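TRNA delta(2)-isopentenylpyrophosphate transferase (Staphylococcus epidermidis ATCC 12228, PDB 3D3Q) probably transfers a dimethylallyl group from dimethylallyl diphosphate to adenosine 37 of tRNAs that read codons beginning with uridine. Local coordinates at residues Tyr65-Leu70 against Arg84-Tyr88; Phe76-Lys82 against Tyr108-Leu112; Ile25-Lys29 against Glu58-His64. All blocks are in the same frame, centred on the assembly; numbering follows the deposited sequence.

Interaction 1. Residues Tyr65-Leu70 against Arg84-Tyr88; sequences YMIDIL and RAEKY
The guanidinium group of R84 lies against I69 and L70, and its NE is held in a salt bridge with E80, one turn earlier on the same helix. Methyl CD1 of I69 approaches NH1 of R84 at 4.0 Å. Methyl CD2 of L70 comes to within 3.9 Å of NH2 of R84. Both methyls arrive obliquely to the guanidinium plane. The extended arm of R84 runs antiparallel to I69, while M66 and L70 meet it at a slant.

M66, a selenomethionine, packs on the base of the R84 side chain. Its chain bends at chi2 (-69°) and again at chi3, which brings SE to 3.7 Å from CB of R84. SE also sits obliquely to the Y88 ring.

Y65 and Y88 form an offset stack. Their centroids are 4.6 Å apart, and the planes are 29° from parallel. The Y65 CB lies almost straight above the centre of the Y88 ring, 4.0 Å from its centroid, as a CH-pi contact.

The end of edge strand 64-65 and the loop after it are packed onto helix 78-94. No hydrogen bond joins the two segments. Y65 OH is hydrogen-bonded to E34, as R84 is paired with E80. With these polar ends bound beyond the contact, the segments are held by apolar and ring packing, which depends on shape rather than on directed bonds.

Interaction 2. Residues Phe76-Lys82 against Tyr108-Leu112; sequences FSAYEFK and YIQSL
With chi1 at 162°, F81 sends its ring toward Y108. The Y108 ring, at chi1 -68°, is carried to the start of helix 78-94. The two rings are set obliquely, with centroids 5.7 Å apart. F81 CD2 touches Y108 CD1 at 3.6 Å, at the edge of the tyrosine ring. In return the carbonyl O of Y108 lies at the edge of the F81 ring, in its plane. Beyond it, F81 CZ packs on methyl CD2 of L112 at 3.8 Å.

The Y108 ring lies against S77 and A78. One of its faces is covered by A78, whose CA stands 3.9 Å from the ring centroid and nearly over the centre, a CH-pi contact. F76 CE2 meets the edge of the same ring in plane, 3.8 Å from Y108 CE1. S77 is the N-cap residue, and its OG accepts a capping bond from E80 N at 3.1 Å.

Farther along the helix, the extended chain of K82 runs alongside the carbonyl of S111. NZ of K82 makes a weak hydrogen bond to S111 O at 3.3 Å. The OG of S111 is bonded to L107 O, one turn back in its own helix, and faces CB of A78.

The short helical segments cross at -52° with their axes 8.9 Å apart. Helices 78-94 and 106-113 are joined through central strand 98-102 of the parallel sheet. Y108 lies close to T105, a site that by similarity interacts with substrate tRNA. The arrangement is a helix-helix packing within the alpha-beta fold of the P-loop NTPase clan.

Interaction 3. Residues Ile25-Lys29 against Glu58-His64; sequences IEVAK and EMEGIPH
I25 and I62 lie side by side but point opposite ways, with CG2 of I25 at 3.9 Å from CG1 of I62. I62 also reaches the next turn of the helix. Its CG2 meets CB of A28 at 3.7 Å, and its CD1 lies against both A28 CB and K29 CG. The two branches of I62 therefore spread over one side of the helix.

H64 is set roughly perpendicular to I25. CG1 of I25 touches the imidazole at its edge, in plane, 4.0 Å from NE2 of H64. One face of the same ring is covered by CG of M59, a selenomethionine of the same segment. CD1 of I25 also stays beside the ring and lies 3.6 Å from CA of M59.

Helix 20-30 begins within the predicted ATP-binding loop, whose last residues K20 and T21 lie in its first turn, in the usual P-loop order of strand, loop and helix. Across from it, M59 to I62 form a type I' beta turn. E60 occupies the second position of this turn and extends its chain toward the helix. I35 of the neighbouring strand 33-37 touches I25, I62 and H64.

The E60 chain meets that of K29 nearly perpendicularly. The lysine chain bends at chi3 (-58°), which helps bring NZ of K29 to 2.9 Å from OE1 of E60. This salt bridge uses the syn side of OE1, with NZ 30° out of the carboxylate plane. E26 OE2 shares the same ammonium at 3.6 Å from K29 NZ. The carboxylate planes of E26 and E60 are turned 78° apart, and K29 probably offsets their like charges.

Overall arrangement
Interaction 3 comes first along the chain. It closes the loop from helix 20-30, through strand 33-37, to the segment leading into edge strand 64-65. Interaction 1 opens at the very next residue, Y65, so these two follow in series and touch nowhere else. Interaction 1 returns from that edge strand to the middle of helix 78-94. Interaction 2 opens at F76, before interaction 1 has closed, and ends on helix 106-113, so the two cross. They share helix 78-94 and meet where M66 packs on F76 and F81. Interactions 2 and 3 do not touch. Interactions 3 and 1 tie the 64-65 edge to helices 20-30 and 78-94, and interaction 2 joins helix 78-94 to helix 106-113.

Interaction 1. Residues Tyr65-Leu70 against Arg84-Tyr88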
loop_
_atom_site.group_PDB
_atom_site.type_symbol
_atom_site.label_atom_id
_atom_site.label_comp_id
_atom_site.label_asym_id
_atom_site.label_seq_id
_atom_site.Cartn_x
_atom_site.Cartn_y
_atom_site.Cartn_z
ATOM N N TYR A 65 -12.879 -6.688 -8.927
ATOM C CA TYR A 65 -13.190 -5.541 -9.769
ATOM C C TYR A 65 -11.951 -4.700 -9.994
ATOM O O TYR A 65 -10.956 -4.852 -9.279
ATOM C CB TYR A 65 -14.272 -4.670 -9.132
ATOM C CG TYR A 65 -15.512 -5.439 -8.766
ATOM C CD1 TYR A 65 -15.727 -5.860 -7.460
ATOM C CD2 TYR A 65 -16.467 -5.769 -9.736
ATOM C CE1 TYR A 65 -16.866 -6.591 -7.121
ATOM C CE2 TYR A 65 -17.610 -6.505 -9.411
ATOM C CZ TYR A 65 -17.805 -6.907 -8.104
ATOM O OH TYR A 65 -18.947 -7.591 -7.775
HETATM N N MSE A 66 -12.019 -3.815 -10.988
HETATM C CA MSE A 66 -10.896 -2.944 -11.316
HETATM C C MSE A 66 -9.714 -3.692 -11.946
HETATM O O MSE A 66 -8.570 -3.247 -11.840
HETATM C CB MSE A 66 -10.418 -2.233 -10.053
HETATM C CG MSE A 66 -11.449 -1.299 -9.428
HETATM SE SE MSE A 66 -11.812 0.295 -10.492
HETATM C CE MSE A 66 -10.076 1.152 -10.288
ATOM N N ILE A 67 -9.985 -4.829 -12.589
ATOM C CA ILE A 67 -8.935 -5.629 -13.232
ATOM C C ILE A 67 -9.285 -5.886 -14.704
ATOM O O ILE A 67 -10.329 -6.464 -15.003
ATOM C CB ILE A 67 -8.729 -6.980 -12.489
ATOM C CG1 ILE A 67 -8.399 -6.715 -11.021
ATOM C CG2 ILE A 67 -7.597 -7.771 -13.136
ATOM C CD1 ILE A 67 -8.338 -7.933 -10.186
ATOM N N ASP A 68 -8.409 -5.448 -15.611
ATOM C CA ASP A 68 -8.629 -5.597 -17.052
ATOM C C ASP A 68 -9.879 -4.838 -17.479
ATOM O O ASP A 68 -10.742 -5.383 -18.177
ATOM C CB ASP A 68 -8.798 -7.067 -17.448
ATOM C CG ASP A 68 -7.516 -7.859 -17.326
ATOM O OD1 ASP A 68 -6.471 -7.387 -17.828
ATOM O OD2 ASP A 68 -7.551 -8.964 -16.749
ATOM N N ILE A 69 -9.984 -3.585 -17.053
ATOM C CA ILE A 69 -11.134 -2.771 -17.398
ATOM C C ILE A 69 -10.801 -1.704 -18.440
ATOM O O ILE A 69 -11.684 -0.984 -18.898
ATOM C CB ILE A 69 -11.704 -2.073 -16.157
ATOM C CG1 ILE A 69 -10.623 -1.219 -15.489
ATOM C CG2 ILE A 69 -12.260 -3.102 -15.198
ATOM C CD1 ILE A 69 -11.131 -0.367 -14.347
ATOM N N LEU A 70 -9.532 -1.614 -18.828
ATOM C CA LEU A 70 -9.106 -0.626 -19.820
ATOM C C LEU A 70 -7.970 -1.157 -20.690
ATOM O O LEU A 70 -7.287 -2.096 -20.318
ATOM C CB LEU A 70 -8.633 0.643 -19.102
ATOM C CG LEU A 70 -9.600 1.321 -18.146
ATOM C CD1 LEU A 70 -8.833 2.243 -17.244
ATOM C CD2 LEU A 70 -10.648 2.061 -18.931
ATOM N N ARG A 84 -14.878 5.125 -9.576
ATOM C CA ARG A 84 -15.275 3.718 -9.819
ATOM C C ARG A 84 -15.350 2.882 -8.540
ATOM O O ARG A 84 -16.258 2.071 -8.379
ATOM C CB ARG A 84 -14.303 3.029 -10.790
ATOM C CG ARG A 84 -14.160 3.710 -12.121
ATOM C CD ARG A 84 -13.441 2.820 -13.123
ATOM N NE ARG A 84 -13.166 3.548 -14.362
ATOM C CZ ARG A 84 -13.456 3.107 -15.582
ATOM N NH1 ARG A 84 -14.036 1.922 -15.749
ATOM N NH2 ARG A 84 -13.175 3.867 -16.634
ATOM N N ALA A 85 -14.388 3.081 -7.645
ATOM C CA ALA A 85 -14.370 2.352 -6.397
ATOM C C ALA A 85 -15.568 2.714 -5.506
ATOM O O ALA A 85 -16.182 1.827 -4.926
ATOM C CB ALA A 85 -13.057 2.596 -5.664
ATOM N N GLU A 86 -15.914 3.999 -5.402
ATOM C CA GLU A 86 -17.047 4.406 -4.562
ATOM C C GLU A 86 -18.338 3.752 -5.014
ATOM O O GLU A 86 -19.165 3.378 -4.191
ATOM C CB GLU A 86 -17.241 5.933 -4.571
ATOM C CG GLU A 86 -16.059 6.742 -4.046
ATOM C CD GLU A 86 -16.324 8.247 -3.987
ATOM O OE1 GLU A 86 -17.106 8.684 -3.113
ATOM O OE2 GLU A 86 -15.761 9.001 -4.821
ATOM N N LYS A 87 -18.518 3.614 -6.320
ATOM C CA LYS A 87 -19.732 2.997 -6.821
ATOM C C LYS A 87 -19.757 1.519 -6.431
ATOM O O LYS A 87 -20.755 1.040 -5.903
ATOM C CB LYS A 87 -19.827 3.164 -8.343
ATOM C CG LYS A 87 -19.904 4.622 -8.804
ATOM C CD LYS A 87 -19.700 4.747 -10.315
ATOM C CE LYS A 87 -19.681 6.217 -10.779
ATOM N NZ LYS A 87 -19.241 6.398 -12.207
ATOM N N TYR A 88 -18.654 0.810 -6.667
ATOM C CA TYR A 88 -18.566 -0.607 -6.327
ATOM C C TYR A 88 -18.726 -0.845 -4.817
ATOM O O TYR A 88 -19.396 -1.783 -4.382
ATOM C CB TYR A 88 -17.232 -1.207 -6.801
ATOM C CG TYR A 88 -17.111 -1.452 -8.301
ATOM C CD1 TYR A 88 -16.186 -0.732 -9.074
ATOM C CD2 TYR A 88 -17.870 -2.443 -8.941
ATOM C CE1 TYR A 88 -16.012 -0.995 -10.438
ATOM C CE2 TYR A 88 -17.703 -2.715 -10.310
ATOM C CZ TYR A 88 -16.772 -1.987 -11.048
ATOM O OH TYR A 88 -16.589 -2.236 -12.391
#

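Interaction 2. Residues Phe76-Lys82 against Tyr108-Leu112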
loop_
_atom_site.group_PDB
_atom_site.type_symbol
_atom_site.label_atom_id
_atom_site.label_comp_id
_atom_site.label_asym_id
_atom_site.label_seq_id
_atom_site.Cartn_x
_atom_site.Cartn_y
_atom_site.Cartn_z
ATOM N N PHE A 76 -5.541 6.536 -16.590
ATOM C CA PHE A 76 -6.033 6.237 -15.268
ATOM C C PHE A 76 -5.475 7.251 -14.283
ATOM O O PHE A 76 -4.504 7.952 -14.589
ATOM C CB PHE A 76 -5.639 4.821 -14.869
ATOM C CG PHE A 76 -6.548 4.218 -13.854
ATOM C CD1 PHE A 76 -7.902 4.068 -14.125
ATOM C CD2 PHE A 76 -6.069 3.837 -12.610
ATOM C CE1 PHE A 76 -8.774 3.541 -13.170
ATOM C CE2 PHE A 76 -6.935 3.307 -11.645
ATOM C CZ PHE A 76 -8.292 3.164 -11.929
ATOM N N SER A 77 -6.083 7.327 -13.102
ATOM C CA SER A 77 -5.652 8.295 -12.105
ATOM C C SER A 77 -6.248 8.020 -10.735
ATOM O O SER A 77 -7.204 7.264 -10.597
ATOM C CB SER A 77 -6.092 9.684 -12.533
ATOM O OG SER A 77 -7.516 9.763 -12.491
ATOM N N ALA A 78 -5.683 8.657 -9.720
ATOM C CA ALA A 78 -6.186 8.480 -8.377
ATOM C C ALA A 78 -7.711 8.727 -8.295
ATOM O O ALA A 78 -8.424 7.911 -7.728
ATOM C CB ALA A 78 -5.433 9.396 -7.407
ATOM N N TYR A 79 -8.228 9.824 -8.858
ATOM C CA TYR A 79 -9.669 10.063 -8.771
ATOM C C TYR A 79 -10.454 9.085 -9.622
ATOM O O TYR A 79 -11.514 8.612 -9.210
ATOM C CB TYR A 79 -10.053 11.504 -9.168
ATOM C CG TYR A 79 -11.567 11.762 -9.208
ATOM C CD1 TYR A 79 -12.240 11.904 -10.436
ATOM C CD2 TYR A 79 -12.333 11.818 -8.026
ATOM C CE1 TYR A 79 -13.639 12.090 -10.492
ATOM C CE2 TYR A 79 -13.739 12.002 -8.067
ATOM C CZ TYR A 79 -14.381 12.135 -9.303
ATOM O OH TYR A 79 -15.756 12.313 -9.367
ATOM N N GLU A 80 -9.947 8.780 -10.808
ATOM C CA GLU A 80 -10.640 7.840 -11.679
ATOM C C GLU A 80 -10.960 6.588 -10.852
ATOM O O GLU A 80 -12.077 6.071 -10.899
ATOM C CB GLU A 80 -9.761 7.500 -12.898
ATOM C CG GLU A 80 -10.389 6.529 -13.897
ATOM C CD GLU A 80 -11.800 6.913 -14.327
ATOM O OE1 GLU A 80 -12.389 6.156 -15.132
ATOM O OE2 GLU A 80 -12.322 7.959 -13.874
ATOM N N PHE A 81 -9.978 6.143 -10.067
ATOM C CA PHE A 81 -10.098 4.970 -9.194
ATOM C C PHE A 81 -11.156 5.217 -8.117
ATOM O O PHE A 81 -11.950 4.331 -7.792
ATOM C CB PHE A 81 -8.724 4.672 -8.554
ATOM C CG PHE A 81 -8.788 3.791 -7.328
ATOM C CD1 PHE A 81 -9.270 2.496 -7.406
ATOM C CD2 PHE A 81 -8.392 4.278 -6.086
ATOM C CE1 PHE A 81 -9.367 1.706 -6.274
ATOM C CE2 PHE A 81 -8.487 3.488 -4.947
ATOM C CZ PHE A 81 -8.976 2.206 -5.044
ATOM N N LYS A 82 -11.165 6.433 -7.577
ATOM C CA LYS A 82 -12.118 6.814 -6.532
ATOM C C LYS A 82 -13.564 6.799 -7.032
ATOM O O LYS A 82 -14.463 6.289 -6.362
ATOM C CB LYS A 82 -11.776 8.211 -5.989
ATOM C CG LYS A 82 -12.671 8.679 -4.862
ATOM C CD LYS A 82 -12.343 10.097 -4.451
ATOM C CE LYS A 82 -13.362 10.595 -3.436
ATOM N NZ LYS A 82 -12.880 11.769 -2.640
ATOM N N TYR A 108 -3.855 6.768 -4.074
ATOM C CA TYR A 108 -5.096 6.051 -4.361
ATOM C C TYR A 108 -5.883 5.642 -3.132
ATOM O O TYR A 108 -7.104 5.644 -3.157
ATOM C CB TYR A 108 -4.817 4.796 -5.187
ATOM C CG TYR A 108 -4.353 5.060 -6.596
ATOM C CD1 TYR A 108 -5.134 4.673 -7.683
ATOM C CD2 TYR A 108 -3.128 5.697 -6.842
ATOM C CE1 TYR A 108 -4.717 4.912 -8.987
ATOM C CE2 TYR A 108 -2.694 5.946 -8.144
ATOM C CZ TYR A 108 -3.499 5.549 -9.216
ATOM O OH TYR A 108 -3.090 5.794 -10.513
ATOM N N ILE A 109 -5.194 5.280 -2.060
ATOM C CA ILE A 109 -5.890 4.854 -0.869
ATOM C C ILE A 109 -6.431 5.988 -0.020
ATOM O O ILE A 109 -7.580 5.940 0.405
ATOM C CB ILE A 109 -5.006 3.958 -0.009
ATOM C CG1 ILE A 109 -4.618 2.724 -0.803
ATOM C CG2 ILE A 109 -5.750 3.532 1.244
ATOM C CD1 ILE A 109 -5.812 1.923 -1.330
ATOM N N GLN A 110 -5.628 7.011 0.240
ATOM C CA GLN A 110 -6.140 8.100 1.052
ATOM C C GLN A 110 -7.188 8.903 0.284
ATOM O O GLN A 110 -8.198 9.344 0.847
ATOM C CB GLN A 110 -5.010 9.018 1.544
ATOM C CG GLN A 110 -4.523 10.068 0.571
ATOM C CD GLN A 110 -3.741 11.174 1.275
ATOM O OE1 GLN A 110 -3.188 12.065 0.628
ATOM N NE2 GLN A 110 -3.701 11.123 2.610
ATOM N N SER A 111 -6.969 9.072 -1.011
ATOM C CA SER A 111 -7.911 9.824 -1.833
ATOM C C SER A 111 -9.295 9.194 -1.718
ATOM O O SER A 111 -10.316 9.882 -1.782
ATOM C CB SER A 111 -7.439 9.833 -3.293
ATOM O OG SER A 111 -6.116 10.335 -3.395
ATOM N N LEU A 112 -9.308 7.880 -1.523
ATOM C CA LEU A 112 -10.544 7.113 -1.391
ATOM C C LEU A 112 -11.089 7.091 0.025
ATOM O O LEU A 112 -12.294 6.975 0.233
ATOM C CB LEU A 112 -10.312 5.663 -1.846
ATOM C CG LEU A 112 -11.371 4.607 -1.503
ATOM C CD1 LEU A 112 -12.721 4.957 -2.129
ATOM C CD2 LEU A 112 -10.882 3.264 -1.986
#

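Interaction 3. Residues Ile25-Lys29 against Glu58-His64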
loop_
_atom_site.group_PDB
_atom_site.type_symbol
_atom_site.label_atom_id
_atom_site.label_comp_id
_atom_site.label_asym_id
_atom_site.label_seq_id
_atom_site.Cartn_x
_atom_site.Cartn_y
_atom_site.Cartn_z
ATOM N N ILE A 25 -8.335 -12.638 -0.345
ATOM C CA ILE A 25 -9.234 -13.704 -0.718
ATOM C C ILE A 25 -9.673 -14.514 0.509
ATOM O O ILE A 25 -10.859 -14.846 0.651
ATOM C CB ILE A 25 -8.569 -14.605 -1.784
ATOM C CG1 ILE A 25 -8.294 -13.763 -3.035
ATOM C CG2 ILE A 25 -9.447 -15.786 -2.118
ATOM C CD1 ILE A 25 -7.762 -14.533 -4.197
ATOM N N GLU A 26 -8.739 -14.814 1.409
ATOM C CA GLU A 26 -9.066 -15.577 2.622
ATOM C C GLU A 26 -10.108 -14.847 3.474
ATOM O O GLU A 26 -11.002 -15.475 4.041
ATOM C CB GLU A 26 -7.796 -15.842 3.450
ATOM C CG GLU A 26 -6.831 -16.836 2.785
ATOM C CD GLU A 26 -7.429 -18.240 2.596
ATOM O OE1 GLU A 26 -7.556 -18.990 3.603
ATOM O OE2 GLU A 26 -7.786 -18.591 1.438
ATOM N N VAL A 27 -9.982 -13.523 3.555
ATOM C CA VAL A 27 -10.923 -12.704 4.310
ATOM C C VAL A 27 -12.248 -12.688 3.557
ATOM O O VAL A 27 -13.316 -12.740 4.153
ATOM C CB VAL A 27 -10.419 -11.269 4.440
ATOM C CG1 VAL A 27 -11.466 -10.409 5.090
ATOM C CG2 VAL A 27 -9.147 -11.257 5.237
ATOM N N ALA A 28 -12.159 -12.626 2.236
ATOM C CA ALA A 28 -13.329 -12.603 1.390
ATOM C C ALA A 28 -14.102 -13.902 1.513
ATOM O O ALA A 28 -15.332 -13.917 1.419
ATOM C CB ALA A 28 -12.925 -12.377 -0.044
ATOM N N LYS A 29 -13.390 -15.001 1.725
ATOM C CA LYS A 29 -14.045 -16.292 1.860
ATOM C C LYS A 29 -14.615 -16.528 3.248
ATOM O O LYS A 29 -15.543 -17.308 3.391
ATOM C CB LYS A 29 -13.081 -17.430 1.523
ATOM C CG LYS A 29 -12.760 -17.571 0.046
ATOM C CD LYS A 29 -12.216 -18.970 -0.265
ATOM C CE LYS A 29 -10.947 -19.302 0.543
ATOM N NZ LYS A 29 -10.436 -20.689 0.295
ATOM N N GLU A 58 -6.804 -18.167 -9.398
ATOM C CA GLU A 58 -6.344 -17.844 -8.068
ATOM C C GLU A 58 -7.380 -17.089 -7.252
ATOM O O GLU A 58 -7.343 -17.106 -6.023
ATOM C CB GLU A 58 -5.047 -17.048 -8.165
ATOM C CG GLU A 58 -3.960 -17.773 -8.959
ATOM C CD GLU A 58 -2.670 -16.978 -9.044
ATOM O OE1 GLU A 58 -2.722 -15.809 -9.494
ATOM O OE2 GLU A 58 -1.607 -17.526 -8.665
HETATM N N MSE A 59 -8.313 -16.432 -7.932
HETATM C CA MSE A 59 -9.369 -15.675 -7.254
HETATM C C MSE A 59 -10.318 -16.577 -6.477
HETATM O O MSE A 59 -11.203 -16.091 -5.775
HETATM C CB MSE A 59 -10.184 -14.878 -8.269
HETATM C CG MSE A 59 -9.431 -13.762 -8.957
HETATM SE SE MSE A 59 -10.585 -12.769 -10.166
HETATM C CE MSE A 59 -9.346 -12.498 -11.637
ATOM N N GLU A 60 -10.130 -17.888 -6.628
ATOM C CA GLU A 60 -10.950 -18.904 -5.961
ATOM C C GLU A 60 -12.441 -18.595 -5.893
ATOM O O GLU A 60 -13.076 -18.860 -4.879
ATOM C CB GLU A 60 -10.424 -19.159 -4.547
ATOM C CG GLU A 60 -9.325 -20.203 -4.472
ATOM C CD GLU A 60 -8.502 -20.088 -3.200
ATOM O OE1 GLU A 60 -9.093 -19.810 -2.126
ATOM O OE2 GLU A 60 -7.265 -20.289 -3.271
ATOM N N GLY A 61 -13.005 -18.047 -6.961
ATOM C CA GLY A 61 -14.423 -17.762 -6.943
ATOM C C GLY A 61 -14.762 -16.355 -6.503
ATOM O O GLY A 61 -15.727 -15.766 -6.986
ATOM N N ILE A 62 -13.987 -15.800 -5.581
ATOM C CA ILE A 62 -14.253 -14.446 -5.124
ATOM C C ILE A 62 -14.186 -13.473 -6.297
ATOM O O ILE A 62 -13.180 -13.390 -6.994
ATOM C CB ILE A 62 -13.221 -13.999 -4.092
ATOM C CG1 ILE A 62 -13.207 -14.968 -2.902
ATOM C CG2 ILE A 62 -13.512 -12.560 -3.690
ATOM C CD1 ILE A 62 -14.502 -15.035 -2.142
ATOM N N PRO A 63 -15.259 -12.717 -6.531
ATOM C CA PRO A 63 -15.282 -11.751 -7.635
ATOM C C PRO A 63 -14.376 -10.530 -7.430
ATOM O O PRO A 63 -14.419 -9.895 -6.378
ATOM C CB PRO A 63 -16.762 -11.368 -7.720
ATOM C CG PRO A 63 -17.228 -11.510 -6.306
ATOM C CD PRO A 63 -16.581 -12.806 -5.887
ATOM N N HIS A 64 -13.558 -10.211 -8.434
ATOM C CA HIS A 64 -12.655 -9.062 -8.356
ATOM C C HIS A 64 -13.029 -7.941 -9.358
ATOM O O HIS A 64 -13.450 -8.207 -10.486
ATOM C CB HIS A 64 -11.193 -9.495 -8.583
ATOM C CG HIS A 64 -10.626 -10.353 -7.493
ATOM N ND1 HIS A 64 -9.277 -10.402 -7.214
ATOM C CD2 HIS A 64 -11.213 -11.218 -6.630
ATOM C CE1 HIS A 64 -9.056 -11.254 -6.230
ATOM N NE2 HIS A 64 -10.216 -11.763 -5.857
#